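Local coordinates for charybdin (Charybdis maritima, PDB 2B7U), which is a plant ribosome-inactivating protein, a single-chain member of that family combining a mixed beta sheet with a cluster of helices, at residues A[115-120]-A[160-165]; A[59-64]-A[68-73]; A[82-85]-A[90-93]. All blocks are in the same frame, centred on the assembly; numbering follows the deposited sequence. Where two conformers were deposited one is given.

Interaction 1: residues A[115-120]-A[160-165]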
ATOM      1  N   PRO A 115       6.256   0.986   9.621  1.00 21.64           N
ATOM      2  CA  PRO A 115       5.265   0.459   8.697  1.00 22.86           C
ATOM      3  C   PRO A 115       5.466  -0.989   8.240  1.00 23.04           C
ATOM      4  O   PRO A 115       4.587  -1.553   7.567  1.00 24.56           O
ATOM      5  CB  PRO A 115       5.385   1.422   7.506  1.00 22.82           C
ATOM      6  CG  PRO A 115       6.798   1.826   7.495  1.00 23.28           C
ATOM      7  CD  PRO A 115       7.192   1.906   8.941  1.00 22.08           C
ATOM      8  N   SER A 116       6.575  -1.621   8.609  1.00 23.15           N
ATOM      9  CA  SER A 116       6.772  -2.994   8.141  1.00 23.57           C
ATOM     10  C   SER A 116       5.779  -3.878   8.865  1.00 22.86           C
ATOM     11  O   SER A 116       5.416  -3.602  10.012  1.00 22.85           O
ATOM     12  CB  SER A 116       8.191  -3.471   8.386  1.00 24.20           C
ATOM     13  OG  SER A 116       8.417  -3.795   9.739  1.00 25.08           O
ATOM     14  N   TYR A 117       5.333  -4.945   8.208  1.00 22.71           N
ATOM     15  CA  TYR A 117       4.375  -5.857   8.842  1.00 21.61           C
ATOM     16  C   TYR A 117       4.952  -6.623  10.034  1.00 21.55           C
ATOM     17  O   TYR A 117       4.207  -6.950  10.944  1.00 20.71           O
ATOM     18  CB  TYR A 117       3.749  -6.826   7.827  1.00 22.21           C
ATOM     19  CG  TYR A 117       2.884  -6.137   6.824  1.00 21.72           C
ATOM     20  CD1 TYR A 117       3.163  -6.222   5.472  1.00 23.25           C
ATOM     21  CD2 TYR A 117       1.787  -5.365   7.236  1.00 24.11           C
ATOM     22  CE1 TYR A 117       2.379  -5.571   4.546  1.00 23.81           C
ATOM     23  CE2 TYR A 117       0.978  -4.698   6.314  1.00 22.71           C
ATOM     24  CZ  TYR A 117       1.289  -4.807   4.967  1.00 25.06           C
ATOM     25  OH  TYR A 117       0.517  -4.143   4.042  1.00 23.51           O
ATOM     26  N   GLU A 118       6.258  -6.868  10.051  1.00 21.76           N
ATOM     27  CA  GLU A 118       6.901  -7.452  11.224  1.00 23.13           C
ATOM     28  C   GLU A 118       6.678  -6.555  12.443  1.00 21.35           C
ATOM     29  O   GLU A 118       6.314  -7.043  13.523  1.00 21.09           O
ATOM     30  CB  GLU A 118       8.407  -7.633  10.966  1.00 23.75           C
ATOM     31  CG  GLU A 118       9.219  -8.161  12.123  1.00 26.61           C
ATOM     32  CD  GLU A 118      10.658  -8.498  11.718  1.00 27.64           C
ATOM     33  OE1 GLU A 118      11.081  -8.131  10.594  1.00 34.97           O
ATOM     34  OE2 GLU A 118      11.373  -9.136  12.522  1.00 34.87           O
ATOM     35  N   GLU A 119       6.903  -5.253  12.259  1.00 20.82           N
ATOM     36  CA  GLU A 119       6.760  -4.286  13.354  1.00 20.99           C
ATOM     37  C   GLU A 119       5.308  -4.034  13.695  1.00 19.00           C
ATOM     38  O   GLU A 119       4.957  -3.956  14.871  1.00 18.93           O
ATOM     39  CB  GLU A 119       7.445  -2.968  13.000  1.00 21.22           C
ATOM     40  CG  GLU A 119       8.974  -3.125  12.891  1.00 24.58           C
ATOM     41  CD  GLU A 119       9.762  -1.849  13.201  1.00 25.77           C
ATOM     42  OE1 GLU A 119       9.154  -0.830  13.582  1.00 30.44           O
ATOM     43  OE2 GLU A 119      11.017  -1.884  13.077  1.00 30.36           O
ATOM     44  N   LEU A 120       4.456  -3.941  12.679  1.00 17.41           N
ATOM     45  CA  LEU A 120       3.023  -3.730  12.936  1.00 16.98           C
ATOM     46  C   LEU A 120       2.399  -4.921  13.621  1.00 16.34           C
ATOM     47  O   LEU A 120       1.610  -4.746  14.535  1.00 16.03           O
ATOM     48  CB  LEU A 120       2.262  -3.451  11.638  1.00 16.78           C
ATOM     49  CG  LEU A 120       2.378  -2.047  11.045  1.00 18.10           C
ATOM     50  CD1 LEU A 120       1.865  -2.108   9.601  1.00 20.51           C
ATOM     51  CD2 LEU A 120       1.653  -0.974  11.843  1.00 19.02           C
ATOM     52  N   VAL A 160      -5.042  -3.209   8.664  1.00 13.27           N
ATOM     53  CA  VAL A 160      -6.213  -3.326   7.815  1.00 12.99           C
ATOM     54  C   VAL A 160      -6.185  -2.271   6.696  1.00 13.04           C
ATOM     55  O   VAL A 160      -6.412  -2.578   5.517  1.00 13.01           O
ATOM     56  CB  VAL A 160      -7.520  -3.221   8.660  1.00 13.45           C
ATOM     57  CG1 VAL A 160      -8.716  -3.107   7.769  1.00 13.82           C
ATOM     58  CG2 VAL A 160      -7.633  -4.434   9.564  1.00 13.87           C
ATOM     59  N   VAL A 161      -5.890  -1.018   7.042  1.00 13.91           N
ATOM     60  CA  VAL A 161      -5.816   0.014   6.024  1.00 14.59           C
ATOM     61  C   VAL A 161      -4.690  -0.264   5.009  1.00 14.64           C
ATOM     62  O   VAL A 161      -4.881  -0.172   3.784  1.00 14.70           O
ATOM     63  CB  VAL A 161      -5.636   1.390   6.664  1.00 14.90           C
ATOM     64  CG1 VAL A 161      -5.293   2.426   5.603  1.00 17.07           C
ATOM     65  CG2 VAL A 161      -6.878   1.769   7.472  1.00 16.08           C
ATOM     66  N   SER A 162      -3.520  -0.636   5.492  1.00 13.82           N
ATOM     67  CA  SER A 162      -2.400  -0.950   4.597  1.00 14.03           C
ATOM     68  C   SER A 162      -2.759  -2.083   3.642  1.00 13.45           C
ATOM     69  O   SER A 162      -2.445  -2.002   2.445  1.00 14.38           O
ATOM     70  CB  SER A 162      -1.160  -1.305   5.401  1.00 15.55           C
ATOM     71  OG  SER A 162      -0.036  -1.444   4.536  1.00 19.65           O
ATOM     72  N   GLN A 163      -3.378  -3.153   4.142  1.00 12.39           N
ATOM     73  CA  GLN A 163      -3.723  -4.281   3.299  1.00 12.59           C
ATOM     74  C   GLN A 163      -4.785  -3.893   2.287  1.00 12.29           C
ATOM     75  O   GLN A 163      -4.647  -4.126   1.081  1.00 12.60           O
ATOM     76  CB  GLN A 163      -4.178  -5.466   4.125  1.00 12.42           C
ATOM     77  CG  GLN A 163      -3.088  -6.121   4.934  1.00 14.17           C
ATOM     78  CD  GLN A 163      -2.142  -6.901   4.068  1.00 14.49           C
ATOM     79  OE1 GLN A 163      -2.522  -7.394   3.005  1.00 14.39           O
ATOM     80  NE2 GLN A 163      -0.874  -6.997   4.494  1.00 17.23           N
ATOM     81  N   MET A 164      -5.852  -3.270   2.755  1.00 12.69           N
ATOM     82  CA  MET A 164      -6.976  -3.028   1.868  1.00 13.26           C
ATOM     83  C   MET A 164      -6.825  -1.869   0.913  1.00 13.04           C
ATOM     84  O   MET A 164      -7.579  -1.781  -0.068  1.00 14.20           O
ATOM     85  CB  MET A 164      -8.270  -2.888   2.689  1.00 12.47           C
ATOM     86  CG  MET A 164      -8.553  -4.117   3.481  1.00 12.44           C
ATOM     87  SD  MET A 164     -10.133  -4.099   4.392  1.00 16.47           S
ATOM     88  CE  MET A 164     -11.297  -4.361   3.055  1.00 18.39           C
ATOM     89  N   PHE A 165      -5.864  -0.981   1.161  1.00 13.43           N
ATOM     90  CA  PHE A 165      -5.610   0.123   0.226  1.00 13.85           C
ATOM     91  C   PHE A 165      -4.242   0.007  -0.414  1.00 15.51           C
ATOM     92  O   PHE A 165      -4.155  -0.027  -1.639  1.00 18.04           O
ATOM     93  CB  PHE A 165      -5.907   1.453   0.897  1.00 15.30           C
ATOM     94  CG  PHE A 165      -7.359   1.586   1.217  1.00 14.41           C
ATOM     95  CD1 PHE A 165      -8.248   1.943   0.223  1.00 17.55           C
ATOM     96  CD2 PHE A 165      -7.849   1.227   2.446  1.00 16.44           C
ATOM     97  CE1 PHE A 165      -9.605   2.005   0.454  1.00 17.64           C
ATOM     98  CE2 PHE A 165      -9.224   1.274   2.698  1.00 18.47           C
ATOM     99  CZ  PHE A 165     -10.106   1.673   1.699  1.00 17.70           C
TER

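Interaction 2: residues A[59-64]-A[68-73]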
ATOM      1  N   ASP A  59      -2.927  11.877   0.690  1.00 15.33           N
ATOM      2  CA  ASP A  59      -3.791  11.580   1.826  1.00 15.91           C
ATOM      3  C   ASP A  59      -5.003  10.744   1.430  1.00 15.18           C
ATOM      4  O   ASP A  59      -5.594  10.942   0.359  1.00 15.64           O
ATOM      5  CB  ASP A  59      -4.274  12.879   2.438  1.00 15.27           C
ATOM      6  CG  ASP A  59      -3.309  13.468   3.435  1.00 19.85           C
ATOM      7  OD1 ASP A  59      -2.242  12.870   3.724  1.00 19.21           O
ATOM      8  OD2 ASP A  59      -3.651  14.553   3.976  1.00 21.94           O
ATOM      9  N   LEU A  60      -5.336   9.786   2.294  1.00 15.33           N
ATOM     10  CA  LEU A  60      -6.471   8.888   2.118  1.00 15.21           C
ATOM     11  C   LEU A  60      -7.420   9.146   3.282  1.00 15.27           C
ATOM     12  O   LEU A  60      -7.108   8.823   4.411  1.00 14.49           O
ATOM     13  CB  LEU A  60      -6.000   7.432   2.129  1.00 15.92           C
ATOM     14  CG  LEU A  60      -7.070   6.347   2.207  1.00 16.41           C
ATOM     15  CD1 LEU A  60      -8.005   6.400   1.010  1.00 17.94           C
ATOM     16  CD2 LEU A  60      -6.418   4.957   2.374  1.00 17.88           C
ATOM     17  N   LYS A  61      -8.566   9.746   2.988  1.00 15.51           N
ATOM     18  CA  LYS A  61      -9.545  10.086   4.022  1.00 16.92           C
ATOM     19  C   LYS A  61     -10.639   9.028   4.019  1.00 16.67           C
ATOM     20  O   LYS A  61     -11.263   8.758   2.981  1.00 17.40           O
ATOM     21  CB  LYS A  61     -10.131  11.476   3.755  1.00 16.84           C
ATOM     22  CG  LYS A  61     -11.002  12.029   4.877  1.00 20.30           C
ATOM     23  CD  LYS A  61     -11.058  13.559   4.720  1.00 21.20           C
ATOM     24  CE  LYS A  61     -12.089  14.233   5.560  1.00 25.39           C
ATOM     25  NZ  LYS A  61     -12.217  15.674   5.143  1.00 27.37           N
ATOM     26  N   LEU A  62     -10.853   8.401   5.170  1.00 16.40           N
ATOM     27  CA  LEU A  62     -11.823   7.320   5.301  1.00 15.82           C
ATOM     28  C   LEU A  62     -12.858   7.730   6.323  1.00 15.52           C
ATOM     29  O   LEU A  62     -12.504   8.145   7.407  1.00 15.78           O
ATOM     30  CB  LEU A  62     -11.142   6.043   5.768  1.00 16.16           C
ATOM     31  CG  LEU A  62     -10.034   5.494   4.874  1.00 16.41           C
ATOM     32  CD1 LEU A  62      -9.397   4.265   5.530  1.00 18.01           C
ATOM     33  CD2 LEU A  62     -10.530   5.175   3.504  1.00 18.02           C
ATOM     34  N   THR A  63     -14.125   7.580   5.964  1.00 15.93           N
ATOM     35  CA  THR A  63     -15.207   8.033   6.825  1.00 16.72           C
ATOM     36  C   THR A  63     -16.214   6.911   7.011  1.00 17.07           C
ATOM     37  O   THR A  63     -16.508   6.148   6.084  1.00 17.43           O
ATOM     38  CB  THR A  63     -15.886   9.250   6.214  0.65 17.68           C
ATOM     39  OG1 THR A  63     -14.978  10.366   6.198  0.65 21.60           O
ATOM     40  CG2 THR A  63     -17.078   9.614   6.998  0.65 18.17           C
ATOM     41  N   PHE A  64     -16.760   6.814   8.224  1.00 16.74           N
ATOM     42  CA  PHE A  64     -17.822   5.872   8.511  1.00 16.23           C
ATOM     43  C   PHE A  64     -18.745   6.439   9.575  1.00 16.11           C
ATOM     44  O   PHE A  64     -18.331   6.589  10.722  1.00 15.74           O
ATOM     45  CB  PHE A  64     -17.256   4.553   9.026  1.00 16.61           C
ATOM     46  CG  PHE A  64     -18.316   3.550   9.381  1.00 16.60           C
ATOM     47  CD1 PHE A  64     -19.224   3.138   8.430  1.00 17.79           C
ATOM     48  CD2 PHE A  64     -18.406   3.036  10.652  1.00 18.12           C
ATOM     49  CE1 PHE A  64     -20.213   2.227   8.754  1.00 19.56           C
ATOM     50  CE2 PHE A  64     -19.407   2.118  10.979  1.00 18.36           C
ATOM     51  CZ  PHE A  64     -20.290   1.717  10.036  1.00 18.78           C
ATOM     52  N   VAL A  68     -13.989   9.660  11.324  1.00 15.85           N
ATOM     53  CA  VAL A  68     -13.073   9.925  10.211  1.00 16.49           C
ATOM     54  C   VAL A  68     -11.630   9.772  10.648  1.00 16.76           C
ATOM     55  O   VAL A  68     -11.242  10.089  11.773  1.00 17.22           O
ATOM     56  CB  VAL A  68     -13.244  11.376   9.640  0.65 17.22           C
ATOM     57  CG1 VAL A  68     -14.680  11.687   9.389  0.65 17.20           C
ATOM     58  CG2 VAL A  68     -12.661  12.414  10.556  0.65 18.42           C
ATOM     59  N   THR A  69     -10.832   9.262   9.731  1.00 16.22           N
ATOM     60  CA  THR A  69      -9.409   9.349   9.875  1.00 16.82           C
ATOM     61  C   THR A  69      -8.825   9.672   8.507  1.00 16.17           C
ATOM     62  O   THR A  69      -9.442   9.432   7.490  1.00 16.43           O
ATOM     63  CB  THR A  69      -8.819   8.065  10.467  1.00 17.22           C
ATOM     64  OG1 THR A  69      -7.428   8.270  10.761  1.00 19.11           O
ATOM     65  CG2 THR A  69      -9.002   6.890   9.545  1.00 17.93           C
ATOM     66  N   THR A  70      -7.661  10.289   8.530  1.00 15.98           N
ATOM     67  CA  THR A  70      -6.905  10.559   7.328  1.00 15.58           C
ATOM     68  C   THR A  70      -5.550   9.902   7.490  1.00 16.10           C
ATOM     69  O   THR A  70      -4.885  10.126   8.495  1.00 14.94           O
ATOM     70  CB  THR A  70      -6.718  12.057   7.085  1.00 16.64           C
ATOM     71  OG1 THR A  70      -8.010  12.689   7.017  1.00 18.21           O
ATOM     72  CG2 THR A  70      -5.970  12.285   5.780  1.00 17.71           C
ATOM     73  N   VAL A  71      -5.157   9.127   6.480  1.00 14.66           N
ATOM     74  CA  VAL A  71      -3.866   8.448   6.483  1.00 15.21           C
ATOM     75  C   VAL A  71      -2.968   9.098   5.441  1.00 14.78           C
ATOM     76  O   VAL A  71      -3.402   9.362   4.326  1.00 15.36           O
ATOM     77  CB  VAL A  71      -4.026   6.932   6.200  1.00 15.81           C
ATOM     78  CG1 VAL A  71      -2.711   6.242   6.314  1.00 17.36           C
ATOM     79  CG2 VAL A  71      -5.038   6.322   7.214  1.00 17.68           C
ATOM     80  N   ARG A  72      -1.718   9.340   5.797  1.00 13.45           N
ATOM     81  CA  ARG A  72      -0.753   9.954   4.864  1.00 13.87           C
ATOM     82  C   ARG A  72       0.200   8.858   4.409  1.00 13.32           C
ATOM     83  O   ARG A  72       0.743   8.129   5.216  1.00 14.14           O
ATOM     84  CB  ARG A  72       0.020  11.049   5.543  1.00 14.71           C
ATOM     85  CG  ARG A  72       0.828  11.876   4.601  1.00 16.79           C
ATOM     86  CD  ARG A  72       1.028  13.290   5.124  1.00 18.72           C
ATOM     87  NE  ARG A  72      -0.218  14.069   5.171  1.00 18.86           N
ATOM     88  CZ  ARG A  72      -0.306  15.285   5.701  1.00 20.57           C
ATOM     89  NH1 ARG A  72       0.761  15.864   6.246  1.00 20.45           N
ATOM     90  NH2 ARG A  72      -1.469  15.920   5.695  1.00 22.70           N
ATOM     91  N   ILE A  73       0.323   8.728   3.093  1.00 12.66           N
ATOM     92  CA  ILE A  73       1.047   7.616   2.470  1.00 13.32           C
ATOM     93  C   ILE A  73       2.078   8.156   1.481  1.00 13.38           C
ATOM     94  O   ILE A  73       1.791   9.086   0.739  1.00 13.39           O
ATOM     95  CB  ILE A  73       0.025   6.717   1.738  1.00 13.67           C
ATOM     96  CG1 ILE A  73      -1.004   6.180   2.747  1.00 14.24           C
ATOM     97  CG2 ILE A  73       0.711   5.556   1.035  1.00 15.03           C
ATOM     98  CD1 ILE A  73      -2.188   5.447   2.155  1.00 15.88           C
TER

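Interaction 3: residues A[82-85]-A[90-93]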
ATOM      1  N   GLY A  82       1.678   7.947   8.362  1.00 13.67           N
ATOM      2  CA  GLY A  82       1.025   8.506   9.540  1.00 13.16           C
ATOM      3  C   GLY A  82      -0.465   8.615   9.367  1.00 13.07           C
ATOM      4  O   GLY A  82      -0.988   8.311   8.317  1.00 12.95           O
ATOM      5  N   TYR A  83      -1.137   9.019  10.430  1.00 12.84           N
ATOM      6  CA  TYR A  83      -2.583   9.210  10.374  1.00 12.42           C
ATOM      7  C   TYR A  83      -3.008  10.269  11.385  1.00 13.00           C
ATOM      8  O   TYR A  83      -2.281  10.586  12.339  1.00 13.59           O
ATOM      9  CB  TYR A  83      -3.326   7.896  10.585  1.00 13.23           C
ATOM     10  CG  TYR A  83      -3.344   7.470  12.022  1.00 12.36           C
ATOM     11  CD1 TYR A  83      -4.404   7.790  12.863  1.00 14.14           C
ATOM     12  CD2 TYR A  83      -2.280   6.744  12.561  1.00 13.64           C
ATOM     13  CE1 TYR A  83      -4.388   7.424  14.209  1.00 15.21           C
ATOM     14  CE2 TYR A  83      -2.264   6.366  13.908  1.00 14.67           C
ATOM     15  CZ  TYR A  83      -3.332   6.694  14.711  1.00 14.53           C
ATOM     16  OH  TYR A  83      -3.322   6.332  16.043  1.00 16.09           O
ATOM     17  N   GLN A  84      -4.194  10.810  11.146  1.00 13.88           N
ATOM     18  CA  GLN A  84      -4.726  11.882  11.976  1.00 14.72           C
ATOM     19  C   GLN A  84      -5.912  11.423  12.817  1.00 14.90           C
ATOM     20  O   GLN A  84      -6.863  10.853  12.288  1.00 15.61           O
ATOM     21  CB  GLN A  84      -5.194  13.028  11.097  1.00 14.89           C
ATOM     22  CG  GLN A  84      -5.497  14.280  11.895  1.00 15.95           C
ATOM     23  CD  GLN A  84      -5.854  15.474  11.055  1.00 15.70           C
ATOM     24  OE1 GLN A  84      -5.463  16.609  11.383  1.00 20.87           O
ATOM     25  NE2 GLN A  84      -6.617  15.255  10.008  1.00 15.77           N
ATOM     26  N   MET A  85      -5.868  11.740  14.110  1.00 15.54           N
ATOM     27  CA  MET A  85      -7.014  11.519  15.005  1.00 16.29           C
ATOM     28  C   MET A  85      -8.064  12.606  14.803  1.00 17.11           C
ATOM     29  O   MET A  85      -7.736  13.719  14.394  1.00 17.73           O
ATOM     30  CB  MET A  85      -6.557  11.496  16.450  1.00 17.15           C
ATOM     31  CG  MET A  85      -5.705  10.281  16.775  1.00 16.46           C
ATOM     32  SD  MET A  85      -5.123  10.194  18.462  1.00 20.04           S
ATOM     33  CE  MET A  85      -6.593   9.702  19.369  1.00 18.83           C
ATOM     34  N   LYS A  90      -4.679  15.555  15.890  1.00 22.42           N
ATOM     35  CA  LYS A  90      -3.316  15.167  16.230  1.00 21.99           C
ATOM     36  C   LYS A  90      -2.823  14.160  15.200  1.00 20.43           C
ATOM     37  O   LYS A  90      -3.533  13.213  14.897  1.00 20.16           O
ATOM     38  CB  LYS A  90      -3.277  14.532  17.611  1.00 22.30           C
ATOM     39  CG  LYS A  90      -1.967  13.894  18.005  1.00 23.51           C
ATOM     40  CD  LYS A  90      -2.098  13.217  19.349  1.00 25.30           C
ATOM     41  CE  LYS A  90      -0.769  12.824  19.926  1.00 29.07           C
ATOM     42  NZ  LYS A  90      -0.417  11.442  19.560  1.00 33.31           N
ATOM     43  N   TRP A  91      -1.621  14.393  14.672  1.00 19.06           N
ATOM     44  CA  TRP A  91      -0.952  13.472  13.751  1.00 18.25           C
ATOM     45  C   TRP A  91      -0.031  12.522  14.489  1.00 18.06           C
ATOM     46  O   TRP A  91       0.740  12.946  15.357  1.00 18.18           O
ATOM     47  CB  TRP A  91      -0.138  14.248  12.718  1.00 18.46           C
ATOM     48  CG  TRP A  91      -0.985  14.806  11.651  1.00 16.66           C
ATOM     49  CD1 TRP A  91      -1.477  16.069  11.569  1.00 18.34           C
ATOM     50  CD2 TRP A  91      -1.457  14.117  10.482  1.00 17.06           C
ATOM     51  NE1 TRP A  91      -2.220  16.214  10.427  1.00 18.46           N
ATOM     52  CE2 TRP A  91      -2.233  15.033   9.741  1.00 18.07           C
ATOM     53  CE3 TRP A  91      -1.302  12.819   9.989  1.00 18.01           C
ATOM     54  CZ2 TRP A  91      -2.844  14.684   8.517  1.00 17.33           C
ATOM     55  CZ3 TRP A  91      -1.924  12.476   8.793  1.00 17.87           C
ATOM     56  CH2 TRP A  91      -2.691  13.405   8.074  1.00 18.38           C
ATOM     57  N   LEU A  92      -0.152  11.241  14.155  1.00 16.86           N
ATOM     58  CA  LEU A  92       0.740  10.192  14.618  1.00 16.75           C
ATOM     59  C   LEU A  92       1.545   9.741  13.425  1.00 16.03           C
ATOM     60  O   LEU A  92       0.993   9.595  12.343  1.00 16.83           O
ATOM     61  CB  LEU A  92      -0.046   8.992  15.129  1.00 16.80           C
ATOM     62  CG  LEU A  92      -0.795   9.081  16.457  1.00 18.87           C
ATOM     63  CD1 LEU A  92       0.176   9.447  17.557  1.00 20.25           C
ATOM     64  CD2 LEU A  92      -1.956  10.034  16.374  1.00 19.49           C
ATOM     65  N   GLU A  93       2.834   9.489  13.630  1.00 16.41           N
ATOM     66  CA  GLU A  93       3.729   9.129  12.553  1.00 16.01           C
ATOM     67  C   GLU A  93       4.499   7.848  12.865  1.00 14.83           C
ATOM     68  O   GLU A  93       5.027   7.692  13.969  1.00 14.55           O
ATOM     69  CB  GLU A  93       4.698  10.307  12.305  1.00 15.66           C
ATOM     70  CG  GLU A  93       5.753  10.041  11.278  1.00 18.00           C
ATOM     71  CD  GLU A  93       6.568  11.259  10.897  1.00 18.51           C
ATOM     72  OE1 GLU A  93       7.633  11.043  10.260  1.00 24.04           O
ATOM     73  OE2 GLU A  93       6.163  12.401  11.211  1.00 20.46           O
TER

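Interaction 1: residues A[115-120]-A[160-165]
The ring of Tyr117 has the amide nitrogen of Gln163 over one face, while Ser162 OG comes in obliquely beside the hydroxyl. This is helix-to-helix packing in the ribosome-inactivating protein fold: the first turn of helix 117-124 reaches the long helix 151-170 through one aromatic side chain. Tyrosine suits the place because its ring spans the gap and still ends in a polar atom. Its CG lies anti to the carbonyl carbon (chi1 -66°), directing the ring across to the neighbouring helix. There Tyr117 OH stands 2.8 Å from Ser162 OG, a probable hydroxyl-to-hydroxyl hydrogen bond. Glu167, farther along the same helix, hydrogen-bonds to Tyr117 OH too, so the phenol end is located by polar groups as well as by packing.

Serine brings a short hydroxyl to the buried helix surface without bulk that would hold the tyrosine off. The longer Gln163 starts out alongside and bends at chi2 (-73°), which carries its amide round onto the ring. Glu199 hydrogen-bonds to Gln163 NE2 and helps to hold the amide there. At the start of the shorter helix Ser116 is the N-cap; its OG accepts from Glu119 N at 3.3 Å, bonding an amide that the first turn would otherwise leave without an intrahelical acceptor.

Amide and ring planes lie 38° apart, neither stacked flat nor perpendicular. Gln163 NE2 sits over the hydroxyl end of the ring, 3.1 Å from Tyr117 CZ; although it is 3.2 Å from Tyr117 OH, the angle is too poor for a hydrogen bond.

Interaction 2: residues A[59-64]-A[68-73]
Asp59 and Arg72 face each other across the antiparallel hairpin formed by strands 56-64 and 67-74, and their side chains are joined by a two-point salt bridge. Arginine grips the carboxylate side-on: Arg72 NE reaches Asp59 OD1 at 2.8 Å, and Arg72 NH2 reaches Asp59 OD2 at 3.1 Å. Both oxygens offer their syn lone pairs, and the two planar groups are only 17° from coplanar, so paired bonds fix the rotation of the buried carboxylate. The arginine bends at chi3 (-67°) to turn its guanidinium edge to this partner. Backbone bonds close the strands at Leu60-Val71 and Leu62-Thr69, among them Leu60 N to Val71 O at 2.8 Å.

The side bearing Leu60, Leu62, Thr69 and Val71 is buried. Branched side chains suit it, and Leu60 CD2 meets Ile73 CD1 at 4.3 Å. The opposite face is tight at the Asp59-Arg72 end but looser beyond: Lys61 lays its aliphatic CG 3.7 Å from Thr70 OG1, then runs outward, extended. Next to the turn, Thr63 and Val68 are partly exposed, and each adopts two conformers.

Strand 7-15 lies parallel along the outer edge of 59-64, with backbone bonds to Asp59, Lys61 and Thr63. Beneath the leucine side, Leu60 and Leu62 pack on Phe165 of helix 151-170, while Leu62 and Thr69 touch Val142 of helix 135-147.

Interaction 3: residues A[82-85]-A[90-93]
Leu92 packs beside Tyr83, Trp91 lies against Gln84, and Lys90 pairs with Met85: three successive residues of one arm, each meeting the other arm in a different way. Leu92 points to the buried side of the sheet, as does Tyr83; the two side chains run the same way, with Leu92 CB 3.6 Å from Tyr83 CE2. The tyrosine can reach it because its CG stands between the backbone N and the carbonyl carbon (chi1 76°), which swings the ring over toward the neighbouring strand. A branched aliphatic residue fits here, since one of its methyls, Leu92 CD2, also meets Met85 CG at 3.8 Å. The backbone of the pair is doubly bonded: Leu92 N to Tyr83 O is nearly straight (177°), and Tyr83 N to Leu92 O is more bent (153°).

Trp91 faces the other way, opposite Gln84. One face of its broad indole receives the aliphatic root of the glutamine, a CH-pi contact in which Gln84 CB stands 3.7 Å from the centroid of the six-membered ring, almost on its normal. That ring also comes obliquely against the strand backbone, with Trp91 CE3 3.4 Å from Tyr83 C. Gly82, lacking a side chain, lets the chains come close: its CA is 3.0 Å from Leu92 O.

Lys90 contributes a backbone bond, its O accepting from Met85 N at 2.9 Å, one step past the regular strands. Its aliphatic chain runs beside Met85, and its amine is directed to Glu109, though the exact position of that amine is doubtful.

On the same face as the indole, Arg72 of strand 67-74 reaches over strand 80-84 to a cation-pi contact with Trp91. The whole is an antiparallel beta hairpin, strands 80-84 and 91-93, within the mixed sheet of the ribosome-inactivating protein fold.

In the fold
Interaction 1 lies deepest, its centre about 8 Å from the centre of the chain, against about 13 Å for interaction 2 and 17 Å for interaction 3, which is only partly buried. Interactions 2 and 3 belong to one sheet: strands 67-74 and 80-84 are neighbours, and Arg72 N to Gly82 O, at 2.8 Å, is a probable hydrogen bond between them. Interaction 1 touches interaction 2 by apolar packing, with Phe165 CG 3.7 Å from Leu60 CD2, but does not touch interaction 3. The chemistry follows the place: a few polar side-chain groups between helices, against regular backbone pairing in the hairpins, reinforced by a salt bridge in one and by indole packing in the other.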